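Local coordinates for protein E (Haemophilus influenzae, PDB 3ZH5) that acts as a multifunctional surface adhesin, binding host epithelial cells and the host proteins vitronectin, laminin and plasminogen, which supports serum resistance and immune evasion, at residues Asn2-Thr10 with Val48-Val56; Arg62-Tyr70 with Gln82-Gly93. All blocks are in the same frame, centred on the assembly; numbering follows the deposited sequence.

Interaction 1. Residues Asn2-Thr10 with Val48-Val56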
loop_
_atom_site.group_PDB
_atom_site.type_symbol
_atom_site.label_atom_id
_atom_site.label_comp_id
_atom_site.label_asym_id
_atom_site.label_seq_id
_atom_site.Cartn_x
_atom_site.Cartn_y
_atom_site.Cartn_z
ATOM N N ASN A 2 13.934 -5.790 -17.887
ATOM C CA ASN A 2 13.663 -7.223 -17.818
ATOM C C ASN A 2 14.662 -7.969 -16.932
ATOM O O ASN A 2 14.337 -8.999 -16.339
ATOM C CB ASN A 2 13.665 -7.830 -19.227
ATOM C CG ASN A 2 14.868 -7.393 -20.057
ATOM O OD1 ASN A 2 15.003 -6.216 -20.408
ATOM N ND2 ASN A 2 15.739 -8.344 -20.389
ATOM N N ASP A 3 15.868 -7.422 -16.826
ATOM C CA ASP A 3 17.006 -8.161 -16.294
ATOM C C ASP A 3 16.970 -8.415 -14.786
ATOM O O ASP A 3 17.328 -9.507 -14.336
ATOM C CB ASP A 3 18.311 -7.441 -16.657
ATOM C CG ASP A 3 19.472 -8.401 -16.826
ATOM O OD1 ASP A 3 19.901 -9.002 -15.815
ATOM O OD2 ASP A 3 19.950 -8.562 -17.971
ATOM N N MET A 4 16.543 -7.422 -14.007
ATOM C CA MET A 4 16.784 -7.440 -12.562
ATOM C C MET A 4 15.858 -8.372 -11.770
ATOM O O MET A 4 14.711 -8.607 -12.155
ATOM C CB MET A 4 16.732 -6.021 -11.994
ATOM C CG MET A 4 17.439 -5.883 -10.658
ATOM S SD MET A 4 19.039 -6.719 -10.664
ATOM C CE MET A 4 19.445 -6.705 -8.921
ATOM N N LYS A 5 16.372 -8.870 -10.643
ATOM C CA LYS A 5 15.782 -10.004 -9.924
ATOM C C LYS A 5 15.951 -9.898 -8.400
ATOM O O LYS A 5 17.071 -9.863 -7.886
ATOM C CB LYS A 5 16.411 -11.316 -10.422
ATOM C CG LYS A 5 17.802 -11.161 -11.069
ATOM C CD LYS A 5 18.869 -10.702 -10.075
ATOM C CE LYS A 5 20.177 -10.358 -10.772
ATOM N NZ LYS A 5 21.211 -9.860 -9.819
ATOM N N LEU A 6 14.834 -9.884 -7.682
ATOM C CA LEU A 6 14.843 -9.580 -6.257
ATOM C C LEU A 6 14.280 -10.718 -5.410
ATOM O O LEU A 6 13.439 -11.483 -5.873
ATOM C CB LEU A 6 14.000 -8.324 -6.014
ATOM C CG LEU A 6 14.354 -7.171 -6.952
ATOM C CD1 LEU A 6 13.399 -6.008 -6.763
ATOM C CD2 LEU A 6 15.790 -6.735 -6.717
ATOM N N ALA A 7 14.728 -10.797 -4.157
ATOM C CA ALA A 7 14.186 -11.756 -3.191
ATOM C C ALA A 7 13.493 -11.040 -2.030
ATOM O O ALA A 7 14.108 -10.785 -0.987
ATOM C CB ALA A 7 15.283 -12.658 -2.664
ATOM N N PRO A 8 12.209 -10.710 -2.220
ATOM C CA PRO A 8 11.362 -10.043 -1.226
ATOM C C PRO A 8 11.401 -10.751 0.118
ATOM O O PRO A 8 11.227 -11.976 0.155
ATOM C CB PRO A 8 9.966 -10.163 -1.828
ATOM C CG PRO A 8 10.184 -10.256 -3.292
ATOM C CD PRO A 8 11.532 -10.857 -3.523
ATOM N N PRO A 9 11.585 -9.999 1.214
ATOM C CA PRO A 9 11.735 -10.648 2.518
ATOM C C PRO A 9 10.523 -11.492 2.899
ATOM O O PRO A 9 9.376 -11.117 2.609
ATOM C CB PRO A 9 11.893 -9.488 3.498
ATOM C CG PRO A 9 11.974 -8.211 2.653
ATOM C CD PRO A 9 11.395 -8.538 1.322
ATOM N N THR A 10 10.799 -12.633 3.530
ATOM C CA THR A 10 9.755 -13.504 4.032
ATOM C C THR A 10 9.384 -13.127 5.447
ATOM O O THR A 10 8.223 -13.215 5.836
ATOM C CB THR A 10 10.217 -14.977 4.095
ATOM O OG1 THR A 10 10.992 -15.305 2.937
ATOM C CG2 THR A 10 9.008 -15.895 4.204
ATOM N N VAL A 48 4.456 -2.411 -1.168
ATOM C CA VAL A 48 4.698 -3.637 -1.951
ATOM C C VAL A 48 6.169 -3.881 -2.113
ATOM O O VAL A 48 6.862 -3.038 -2.658
ATOM C CB VAL A 48 4.108 -3.540 -3.368
ATOM C CG1 VAL A 48 4.323 -4.820 -4.115
ATOM C CG2 VAL A 48 2.626 -3.206 -3.308
ATOM N N ASN A 49 6.657 -5.041 -1.661
ATOM C CA ASN A 49 8.023 -5.427 -1.963
ATOM C C ASN A 49 8.036 -6.111 -3.331
ATOM O O ASN A 49 7.281 -7.059 -3.570
ATOM C CB ASN A 49 8.584 -6.329 -0.867
ATOM C CG ASN A 49 8.789 -5.602 0.419
ATOM O OD1 ASN A 49 8.943 -4.380 0.429
ATOM N ND2 ASN A 49 8.816 -6.336 1.527
ATOM N N LEU A 50 8.882 -5.611 -4.230
ATOM C CA LEU A 50 8.862 -6.006 -5.640
ATOM C C LEU A 50 9.636 -7.279 -5.936
ATOM O O LEU A 50 10.590 -7.613 -5.238
ATOM C CB LEU A 50 9.442 -4.891 -6.515
ATOM C CG LEU A 50 8.690 -3.566 -6.515
ATOM C CD1 LEU A 50 9.504 -2.543 -7.276
ATOM C CD2 LEU A 50 7.315 -3.733 -7.112
ATOM N N ASP A 51 9.215 -7.950 -7.009
ATOM C CA ASP A 51 9.833 -9.195 -7.511
ATOM C C ASP A 51 10.888 -8.910 -8.562
ATOM O O ASP A 51 11.685 -9.767 -8.924
ATOM C CB ASP A 51 8.764 -10.060 -8.165
ATOM C CG ASP A 51 8.215 -11.100 -7.228
ATOM O OD1 ASP A 51 9.041 -11.734 -6.539
ATOM O OD2 ASP A 51 6.972 -11.275 -7.170
ATOM N N LYS A 52 10.873 -7.678 -9.050
ATOM C CA LYS A 52 11.638 -7.298 -10.210
ATOM C C LYS A 52 11.904 -5.814 -10.015
ATOM O O LYS A 52 10.999 -5.080 -9.621
ATOM C CB LYS A 52 10.793 -7.542 -11.461
ATOM C CG LYS A 52 11.527 -7.402 -12.781
ATOM C CD LYS A 52 10.559 -7.521 -13.963
ATOM C CE LYS A 52 11.263 -7.333 -15.306
ATOM N NZ LYS A 52 11.813 -5.949 -15.467
ATOM N N GLY A 53 13.140 -5.385 -10.242
ATOM C CA GLY A 53 13.516 -3.999 -10.010
ATOM C C GLY A 53 12.917 -3.063 -11.045
ATOM O O GLY A 53 12.843 -3.387 -12.229
ATOM N N LEU A 54 12.485 -1.884 -10.601
ATOM C CA LEU A 54 11.991 -0.873 -11.526
ATOM C C LEU A 54 13.019 0.244 -11.604
ATOM O O LEU A 54 13.437 0.779 -10.587
ATOM C CB LEU A 54 10.640 -0.321 -11.067
ATOM C CG LEU A 54 9.489 -1.327 -11.009
ATOM C CD1 LEU A 54 8.203 -0.626 -10.573
ATOM C CD2 LEU A 54 9.296 -2.039 -12.342
ATOM N N TYR A 55 13.452 0.563 -12.814
ATOM C CA TYR A 55 14.446 1.607 -13.010
ATOM C C TYR A 55 13.739 2.932 -13.208
ATOM O O TYR A 55 13.456 3.335 -14.339
ATOM C CB TYR A 55 15.329 1.282 -14.210
ATOM C CG TYR A 55 16.153 0.031 -14.017
ATOM C CD1 TYR A 55 15.604 -1.222 -14.215
ATOM C CD2 TYR A 55 17.479 0.110 -13.627
ATOM C CE1 TYR A 55 16.359 -2.370 -14.034
ATOM C CE2 TYR A 55 18.237 -1.015 -13.449
ATOM C CZ TYR A 55 17.677 -2.254 -13.650
ATOM O OH TYR A 55 18.443 -3.377 -13.462
ATOM N N VAL A 56 13.468 3.604 -12.092
ATOM C CA VAL A 56 12.670 4.830 -12.084
ATOM C C VAL A 56 13.450 6.021 -11.538
ATOM O O VAL A 56 12.872 7.040 -11.187
ATOM C CB VAL A 56 11.402 4.662 -11.216
ATOM C CG1 VAL A 56 10.342 3.874 -11.961
ATOM C CG2 VAL A 56 11.733 3.993 -9.880
HETATM O O HOH W 1 7.769 -9.191 1.290
#
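L6 plugs into the corner where the chain turns at D51 and K52, and this is the tight part of the contact. Its CG stands beside the backbone N (chi1 -49°), which sends CD1 down into the bend. There CD1 lies 3.5 Å from G53 N, while CB rests by L50 O. The backbone adds one weak bond, L6 N to D51 O at 3.4 Å. Inside the bend K52 N and G53 N are buried without a polar partner, covered by leucine carbon. M4 packs beside L6, its CB 4.0 Å from G53 N and 3.5 Å from Y55 OH; the M4 and Y55 side chains cross nearly at right angles, and the end of M4 then leads off to Y63.

P8 continues the packing. Its CG sits 3.3 Å from L50 O, and the ring crosses the D51 side chain at about a right angle. P9 lays its CD against the amide of N49, 3.4 Å from ND2; a water that accepts from that ND2 can also donate to P9 O, while N49 OD1 takes the backbone N-H of W92.

Toward N2 the fit becomes looser and more exposed. K52 runs extended along the surface, its CG 3.5 Å from M4 O, before bending at its last torsion to bring NZ within 3.2 Å of N2 N.

The irregular N-terminal segment thus runs across the surface of the fold before strand 16-19, following the corner between strands 41-50 and 53-54; beneath it, L50 and L54 pair through their backbones with R65 and A64 of the next strand.

Interaction 2. Residues Arg62-Tyr70 with Gln82-Gly93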
loop_
_atom_site.group_PDB
_atom_site.type_symbol
_atom_site.label_atom_id
_atom_site.label_comp_id
_atom_site.label_asym_id
_atom_site.label_seq_id
_atom_site.Cartn_x
_atom_site.Cartn_y
_atom_site.Cartn_z
ATOM N N ARG A 62 20.156 2.531 -11.026
ATOM C CA ARG A 62 19.452 2.466 -9.750
ATOM C C ARG A 62 18.021 1.972 -9.935
ATOM O O ARG A 62 17.273 2.529 -10.738
ATOM C CB ARG A 62 19.426 3.854 -9.106
ATOM C CG ARG A 62 19.120 3.837 -7.615
ATOM C CD ARG A 62 19.693 5.071 -6.953
ATOM N NE ARG A 62 20.044 4.853 -5.551
ATOM C CZ ARG A 62 20.882 5.629 -4.863
ATOM N NH1 ARG A 62 21.460 6.678 -5.446
ATOM N NH2 ARG A 62 21.145 5.366 -3.588
ATOM N N TYR A 63 17.634 0.942 -9.182
ATOM C CA TYR A 63 16.295 0.378 -9.301
ATOM C C TYR A 63 15.589 0.327 -7.955
ATOM O O TYR A 63 16.232 0.211 -6.916
ATOM C CB TYR A 63 16.379 -1.031 -9.864
ATOM C CG TYR A 63 17.300 -1.927 -9.070
ATOM C CD1 TYR A 63 18.659 -1.993 -9.363
ATOM C CD2 TYR A 63 16.817 -2.714 -8.025
ATOM C CE1 TYR A 63 19.513 -2.819 -8.641
ATOM C CE2 TYR A 63 17.668 -3.553 -7.297
ATOM C CZ TYR A 63 19.011 -3.593 -7.612
ATOM O OH TYR A 63 19.868 -4.395 -6.900
ATOM N N ALA A 64 14.261 0.390 -7.981
ATOM C CA ALA A 64 13.477 0.379 -6.758
ATOM C C ALA A 64 13.261 -1.054 -6.319
ATOM O O ALA A 64 13.143 -1.934 -7.167
ATOM C CB ALA A 64 12.144 1.041 -6.988
ATOM N N ARG A 65 13.178 -1.253 -5.005
ATOM C CA ARG A 65 12.840 -2.545 -4.403
ATOM C C ARG A 65 11.454 -2.585 -3.766
ATOM O O ARG A 65 10.904 -3.660 -3.537
ATOM C CB ARG A 65 13.886 -2.939 -3.355
ATOM C CG ARG A 65 15.244 -3.204 -3.965
ATOM C CD ARG A 65 16.264 -3.670 -2.950
ATOM N NE ARG A 65 17.589 -3.675 -3.552
ATOM C CZ ARG A 65 18.528 -4.580 -3.306
ATOM N NH1 ARG A 65 18.310 -5.570 -2.450
ATOM N NH2 ARG A 65 19.700 -4.491 -3.920
ATOM N N SER A 66 10.875 -1.432 -3.461
ATOM C CA SER A 66 9.501 -1.431 -2.962
ATOM C C SER A 66 8.753 -0.188 -3.430
ATOM O O SER A 66 9.343 0.748 -3.954
ATOM C CB SER A 66 9.478 -1.540 -1.422
ATOM O OG SER A 66 10.026 -0.362 -0.794
ATOM N N VAL A 67 7.438 -0.219 -3.271
ATOM C CA VAL A 67 6.585 0.898 -3.609
ATOM C C VAL A 67 5.732 1.201 -2.406
ATOM O O VAL A 67 5.238 0.307 -1.753
ATOM C CB VAL A 67 5.653 0.523 -4.760
ATOM C CG1 VAL A 67 4.967 1.756 -5.303
ATOM C CG2 VAL A 67 6.455 -0.150 -5.846
ATOM N N ARG A 68 5.543 2.474 -2.108
ATOM C CA ARG A 68 4.633 2.870 -1.063
ATOM C C ARG A 68 3.501 3.661 -1.713
ATOM O O ARG A 68 3.743 4.617 -2.449
ATOM C CB ARG A 68 5.420 3.729 -0.066
ATOM C CG ARG A 68 4.677 4.206 1.160
ATOM C CD ARG A 68 5.653 4.856 2.142
ATOM N NE ARG A 68 6.475 3.935 2.944
ATOM C CZ ARG A 68 6.059 3.341 4.059
ATOM N NH1 ARG A 68 4.819 3.531 4.494
ATOM N NH2 ARG A 68 6.868 2.561 4.739
ATOM N N GLN A 69 2.259 3.283 -1.442
ATOM C CA GLN A 69 1.122 3.962 -2.044
ATOM C C GLN A 69 0.170 4.452 -0.992
ATOM O O GLN A 69 -0.300 3.683 -0.163
ATOM C CB GLN A 69 0.375 3.040 -2.971
ATOM C CG GLN A 69 1.181 2.723 -4.200
ATOM C CD GLN A 69 0.427 1.880 -5.178
ATOM O OE1 GLN A 69 -0.128 0.837 -4.836
ATOM N NE2 GLN A 69 0.415 2.320 -6.412
ATOM N N TYR A 70 -0.116 5.739 -1.057
ATOM C CA TYR A 70 -1.051 6.373 -0.146
ATOM C C TYR A 70 -2.466 6.081 -0.558
ATOM O O TYR A 70 -2.895 6.435 -1.687
ATOM C CB TYR A 70 -0.820 7.863 -0.211
ATOM C CG TYR A 70 -1.472 8.687 0.896
ATOM C CD1 TYR A 70 -2.844 8.660 1.102
ATOM C CD2 TYR A 70 -0.706 9.483 1.718
ATOM C CE1 TYR A 70 -3.431 9.417 2.136
ATOM C CE2 TYR A 70 -1.273 10.227 2.741
ATOM C CZ TYR A 70 -2.641 10.200 2.938
ATOM O OH TYR A 70 -3.187 10.964 3.997
ATOM N N GLN A 82 -6.705 5.828 -4.548
ATOM C CA GLN A 82 -5.254 5.841 -4.739
ATOM C C GLN A 82 -4.854 7.291 -4.876
ATOM O O GLN A 82 -5.318 7.977 -5.805
ATOM C CB GLN A 82 -4.858 5.052 -5.985
ATOM C CG GLN A 82 -3.430 5.263 -6.527
ATOM C CD GLN A 82 -2.288 4.910 -5.615
ATOM O OE1 GLN A 82 -2.393 4.045 -4.735
ATOM N NE2 GLN A 82 -1.151 5.551 -5.855
ATOM N N VAL A 83 -3.979 7.746 -3.976
ATOM C CA VAL A 83 -3.598 9.167 -3.922
ATOM C C VAL A 83 -2.221 9.425 -4.503
ATOM O O VAL A 83 -2.009 10.413 -5.222
ATOM C CB VAL A 83 -3.627 9.675 -2.459
ATOM C CG1 VAL A 83 -3.015 11.065 -2.335
ATOM C CG2 VAL A 83 -5.061 9.641 -1.979
ATOM N N ARG A 84 -1.262 8.589 -4.161
ATOM C CA ARG A 84 0.083 8.788 -4.700
ATOM C C ARG A 84 0.955 7.567 -4.531
ATOM O O ARG A 84 0.649 6.635 -3.741
ATOM C CB ARG A 84 0.773 10.012 -4.127
ATOM C CG ARG A 84 1.373 9.831 -2.772
ATOM C CD ARG A 84 2.225 11.009 -2.341
ATOM N NE ARG A 84 3.557 11.004 -2.964
ATOM C CZ ARG A 84 4.035 11.951 -3.772
ATOM N NH1 ARG A 84 3.310 13.026 -4.071
ATOM N NH2 ARG A 84 5.267 11.845 -4.275
ATOM N N THR A 85 2.024 7.576 -5.332
ATOM C CA THR A 85 2.962 6.482 -5.415
ATOM C C THR A 85 4.376 6.983 -5.309
ATOM O O THR A 85 4.750 7.944 -5.964
ATOM C CB THR A 85 2.834 5.753 -6.756
ATOM O OG1 THR A 85 1.538 5.154 -6.842
ATOM C CG2 THR A 85 3.889 4.690 -6.868
ATOM N N ASP A 86 5.149 6.325 -4.450
ATOM C CA ASP A 86 6.561 6.619 -4.302
ATOM C C ASP A 86 7.339 5.326 -4.439
ATOM O O ASP A 86 6.924 4.282 -3.912
ATOM C CB ASP A 86 6.813 7.247 -2.925
ATOM C CG ASP A 86 6.250 8.668 -2.820
ATOM O OD1 ASP A 86 6.848 9.574 -3.451
ATOM O OD2 ASP A 86 5.218 8.871 -2.127
ATOM N N PHE A 87 8.463 5.374 -5.144
ATOM C CA PHE A 87 9.315 4.198 -5.247
ATOM C C PHE A 87 10.493 4.341 -4.311
ATOM O O PHE A 87 10.995 5.425 -4.124
ATOM C CB PHE A 87 9.821 4.021 -6.671
ATOM C CG PHE A 87 8.730 3.887 -7.683
ATOM C CD1 PHE A 87 8.086 2.677 -7.866
ATOM C CD2 PHE A 87 8.365 4.960 -8.466
ATOM C CE1 PHE A 87 7.091 2.547 -8.798
ATOM C CE2 PHE A 87 7.365 4.831 -9.399
ATOM C CZ PHE A 87 6.729 3.622 -9.567
ATOM N N TYR A 88 10.942 3.237 -3.729
ATOM C CA TYR A 88 12.083 3.273 -2.826
ATOM C C TYR A 88 13.089 2.214 -3.191
ATOM O O TYR A 88 12.733 1.182 -3.760
ATOM C CB TYR A 88 11.626 3.069 -1.388
ATOM C CG TYR A 88 10.826 4.238 -0.859
ATOM C CD1 TYR A 88 9.449 4.289 -1.012
ATOM C CD2 TYR A 88 11.454 5.285 -0.207
ATOM C CE1 TYR A 88 8.721 5.353 -0.524
ATOM C CE2 TYR A 88 10.731 6.369 0.275
ATOM C CZ TYR A 88 9.366 6.395 0.112
ATOM O OH TYR A 88 8.635 7.458 0.596
ATOM N N ASP A 89 14.351 2.460 -2.861
ATOM C CA ASP A 89 15.411 1.563 -3.293
ATOM C C ASP A 89 15.735 0.514 -2.235
ATOM O O ASP A 89 16.664 -0.272 -2.415
ATOM C CB ASP A 89 16.666 2.349 -3.687
ATOM C CG ASP A 89 17.518 2.744 -2.492
ATOM O OD1 ASP A 89 16.971 2.834 -1.369
ATOM O OD2 ASP A 89 18.736 2.969 -2.680
ATOM N N GLU A 90 14.979 0.520 -1.137
ATOM C CA GLU A 90 15.043 -0.551 -0.132
ATOM C C GLU A 90 13.646 -1.150 0.044
ATOM O O GLU A 90 12.657 -0.524 -0.337
ATOM C CB GLU A 90 15.558 -0.011 1.210
ATOM C CG GLU A 90 17.009 0.414 1.199
ATOM C CD GLU A 90 17.306 1.501 2.216
ATOM O OE1 GLU A 90 16.594 1.573 3.237
ATOM O OE2 GLU A 90 18.246 2.291 1.990
ATOM N N PHE A 91 13.552 -2.360 0.602
ATOM C CA PHE A 91 12.241 -2.966 0.853
ATOM C C PHE A 91 11.535 -2.209 1.980
ATOM O O PHE A 91 12.151 -1.398 2.665
ATOM C CB PHE A 91 12.385 -4.466 1.210
ATOM C CG PHE A 91 12.911 -5.308 0.086
ATOM C CD1 PHE A 91 12.163 -5.503 -1.060
ATOM C CD2 PHE A 91 14.151 -5.905 0.177
ATOM C CE1 PHE A 91 12.645 -6.262 -2.091
ATOM C CE2 PHE A 91 14.633 -6.675 -0.851
ATOM C CZ PHE A 91 13.881 -6.844 -1.989
ATOM N N TRP A 92 10.241 -2.451 2.147
ATOM C CA TRP A 92 9.450 -1.838 3.222
ATOM C C TRP A 92 9.226 -0.322 3.029
ATOM O O TRP A 92 8.931 0.404 3.977
ATOM C CB TRP A 92 10.078 -2.130 4.597
ATOM C CG TRP A 92 10.316 -3.624 4.853
ATOM C CD1 TRP A 92 11.511 -4.235 5.044
ATOM C CD2 TRP A 92 9.320 -4.653 4.931
ATOM N NE1 TRP A 92 11.329 -5.594 5.248
ATOM C CE2 TRP A 92 9.991 -5.871 5.176
ATOM C CE3 TRP A 92 7.923 -4.660 4.820
ATOM C CZ2 TRP A 92 9.313 -7.104 5.303
ATOM C CZ3 TRP A 92 7.245 -5.887 4.954
ATOM C CH2 TRP A 92 7.948 -7.093 5.183
ATOM N N GLY A 93 9.306 0.130 1.782
ATOM C CA GLY A 93 9.008 1.501 1.448
ATOM C C GLY A 93 9.916 2.502 2.172
ATOM O O GLY A 93 9.424 3.480 2.716
HETATM O O HOH W 2 3.390 7.393 -1.408
#
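An antiparallel beta hairpin, strands 64-74 and 79-88, holds this contact, and a classic beta bulge interrupts the pairing at R65 and S66: both their N atoms donate to Y88 O. Farther along, R68 and D86 form a regular hydrogen-bonded pair.

Past the bulge the chain of 89-93 curls back over the strand and S66 ties it down. With chi1 at 67°, OG lies between the backbone N and the carbonyl carbon; it donates to E90 O and accepts from G93 N, both at 2.7 Å. R68 bends at chi3 (-78°) to bring NE to a lone pair of G93 O at 3.0 Å, in the guanidinium plane, while NH2 reaches W92 O weakly. That same G93 O sits 3.6 Å above the centre of the Y88 ring. On this face too, R84 grips the D86 carboxylate side-on with NE and NH2. F91 turns one face to R65 CB, a CH-pi contact 4.0 Å from the centroid.

On the other face V67 lies alongside F87, CG2 to CD1 3.8 Å, and Q69 NE2 gives T85 OG1 a straight bond of 3.1 Å.

R68 also salt-bridges D28 and D45, and D86 also R97. The curled-back loop is gripped largely by backbone atoms, and its carbonyls share the R68 guanidinium with two acids, which fixes its rotation and probably balances its charge.

In the fold
Interaction 1 is a surface contact and interaction 2 is partly buried, closer to the centre of the chain; their centres lie 11 Å apart. They meet through the sheet: strand 41-50, which carries one side of interaction 1, neighbours strand 64-74 of interaction 2, with V48 N near V67 O at hydrogen-bonding distance. The N-terminal segment also comes against the start of 62-70. Their chemistry differs accordingly. The draped segment 2-10 relies on leucine, methionine and proline carbon with a single weak backbone bond, whereas the hairpin combines regular strand pairing with serine, arginine and glutamine side-chain bonds and salt bridges.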